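PDB 6SJ9: proteasome accessory factor B/C (PafBC) from Paenarthrobacter aurescens, which probably acts as a transcriptional regulator of the bacterial DNA damage response, combining winged helix-turn-helix and WYL domains in one chain. Local coordinates for residues S460-I463 with K464-A468. Numbering follows the deposited sequence.
Sequences SVTI and KLTGA
The carbonyl oxygen Thr-462 O is gripped twice by Thr-466, one turn further along helix 457-469, and illustrates how a hydroxyl in a buried stretch of alpha-helix is satisfied by the backbone carbonyl one turn earlier. This part of the helix falls in the region assigned to the PafC helix-turn-helix domain. Thr-466 OG1 donates to Thr-462 O at 2.7 Å from above the carbonyl plane, 38° out of it, while Thr-466 N reaches the same oxygen at 2.9 Å from the opposite face. With OG1 set beside its own backbone N (chi1 -65°), the hydroxyl falls back over the preceding turn, and the same buried side chain packs against Leu-9, Leu-12 and Leu-13 of helix 2-17.

On either side of this doubly bonded carbonyl in the sequence, the i to i+4 bonds continue: Lys-464 N donates to Ser-460 O at 3.0 Å, Leu-465 N to Val-461 O, and Gly-467 N to Ile-463 O. Val-461 and Leu-465 run alongside each other in the same direction, CG2 of Val-461 lying 3.9 Å from CD2 of Leu-465; Val-461 also meets Leu-437 of helix 427-441.

Lys-464 runs extended back along the helix, its NZ forming a salt bridge with Glu-97 and a hydrogen bond to the carbonyl of Ser-92, and Ser-460 OG binds the other carboxylate oxygen of Glu-97. The aliphatic start of that lysine lies against the backbone, CG 3.2 Å from Ser-460 O.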
ATOM      1  N   SER A 460      13.582  -7.150 -12.058  1.00 41.96           N
ATOM      2  CA  SER A 460      12.999  -8.380 -12.561  1.00 46.07           C
ATOM      3  C   SER A 460      11.486  -8.395 -12.389  1.00 40.54           C
ATOM      4  O   SER A 460      10.779  -8.897 -13.268  1.00 38.94           O
ATOM      5  CB  SER A 460      13.636  -9.623 -11.898  1.00 51.81           C
ATOM      6  OG  SER A 460      13.236  -9.799 -10.551  1.00 54.33           O
ATOM      7  N   VAL A 461      10.968  -7.889 -11.264  1.00 38.11           N
ATOM      8  CA  VAL A 461       9.518  -7.896 -11.089  1.00 38.32           C
ATOM      9  C   VAL A 461       8.874  -6.880 -12.044  1.00 38.85           C
ATOM     10  O   VAL A 461       7.758  -7.115 -12.529  1.00 36.25           O
ATOM     11  CB  VAL A 461       9.101  -7.686  -9.621  1.00 38.72           C
ATOM     12  CG1 VAL A 461       9.246  -6.241  -9.190  1.00 37.61           C
ATOM     13  CG2 VAL A 461       7.679  -8.138  -9.407  1.00 39.97           C
ATOM     14  N   THR A 462       9.604  -5.815 -12.425  1.00 38.16           N
ATOM     15  CA  THR A 462       9.084  -4.864 -13.418  1.00 39.53           C
ATOM     16  C   THR A 462       8.909  -5.529 -14.789  1.00 40.30           C
ATOM     17  O   THR A 462       7.861  -5.388 -15.424  1.00 42.03           O
ATOM     18  CB  THR A 462      10.019  -3.662 -13.516  1.00 38.29           C
ATOM     19  OG1 THR A 462      10.022  -3.018 -12.238  1.00 39.86           O
ATOM     20  CG2 THR A 462       9.579  -2.656 -14.651  1.00 35.21           C
ATOM     21  N   ILE A 463       9.897  -6.304 -15.220  1.00 37.92           N
ATOM     22  CA  ILE A 463       9.822  -7.017 -16.487  1.00 41.74           C
ATOM     23  C   ILE A 463       8.678  -8.035 -16.442  1.00 44.82           C
ATOM     24  O   ILE A 463       7.870  -8.125 -17.367  1.00 45.95           O
ATOM     25  CB  ILE A 463      11.188  -7.678 -16.781  1.00 48.47           C
ATOM     26  CG1 ILE A 463      12.237  -6.579 -16.917  1.00 52.88           C
ATOM     27  CG2 ILE A 463      11.199  -8.508 -18.070  1.00 51.40           C
ATOM     28  CD1 ILE A 463      13.683  -7.087 -17.083  1.00 55.72           C
ATOM     29  N   LYS A 464       8.589  -8.819 -15.362  1.00 43.19           N
ATOM     30  CA  LYS A 464       7.534  -9.829 -15.279  1.00 42.03           C
ATOM     31  C   LYS A 464       6.143  -9.203 -15.292  1.00 41.07           C
ATOM     32  O   LYS A 464       5.259  -9.646 -16.033  1.00 38.36           O
ATOM     33  CB  LYS A 464       7.715 -10.679 -14.030  1.00 42.00           C
ATOM     34  CG  LYS A 464       8.995 -11.470 -14.036  1.00 44.03           C
ATOM     35  CD  LYS A 464       9.174 -12.225 -12.715  1.00 46.69           C
ATOM     36  CE  LYS A 464      10.407 -13.156 -12.758  1.00 48.30           C
ATOM     37  NZ  LYS A 464      10.398 -13.932 -11.497  1.00 50.50           N
ATOM     38  N   LEU A 465       5.942  -8.123 -14.536  1.00 39.11           N
ATOM     39  CA  LEU A 465       4.626  -7.492 -14.534  1.00 37.59           C
ATOM     40  C   LEU A 465       4.334  -6.809 -15.863  1.00 41.14           C
ATOM     41  O   LEU A 465       3.161  -6.663 -16.226  1.00 42.55           O
ATOM     42  CB  LEU A 465       4.494  -6.484 -13.401  1.00 39.24           C
ATOM     43  CG  LEU A 465       3.989  -7.006 -12.054  1.00 40.50           C
ATOM     44  CD1 LEU A 465       2.503  -7.201 -12.139  1.00 47.34           C
ATOM     45  CD2 LEU A 465       4.629  -8.334 -11.773  1.00 39.88           C
ATOM     46  N   THR A 466       5.383  -6.367 -16.583  1.00 38.57           N
ATOM     47  CA  THR A 466       5.191  -5.810 -17.918  1.00 42.88           C
ATOM     48  C   THR A 466       4.570  -6.848 -18.852  1.00 47.67           C
ATOM     49  O   THR A 466       3.680  -6.529 -19.645  1.00 48.29           O
ATOM     50  CB  THR A 466       6.528  -5.331 -18.493  1.00 43.51           C
ATOM     51  OG1 THR A 466       7.039  -4.236 -17.721  1.00 38.26           O
ATOM     52  CG2 THR A 466       6.399  -4.872 -19.966  1.00 40.39           C
ATOM     53  N   GLY A 467       5.021  -8.095 -18.760  1.00 47.77           N
ATOM     54  CA  GLY A 467       4.433  -9.149 -19.561  1.00 47.95           C
ATOM     55  C   GLY A 467       2.988  -9.402 -19.186  1.00 50.54           C
ATOM     56  O   GLY A 467       2.189  -9.793 -20.033  1.00 50.76           O
ATOM     57  N   ALA A 468       2.624  -9.131 -17.927  1.00 46.79           N
ATOM     58  CA  ALA A 468       1.257  -9.343 -17.503  1.00 45.83           C
ATOM     59  C   ALA A 468       0.357  -8.181 -17.874  1.00 47.30           C
ATOM     60  O   ALA A 468      -0.842  -8.379 -18.050  1.00 51.37           O
ATOM     61  CB  ALA A 468       1.243  -9.605 -15.995  1.00 43.66           C
TER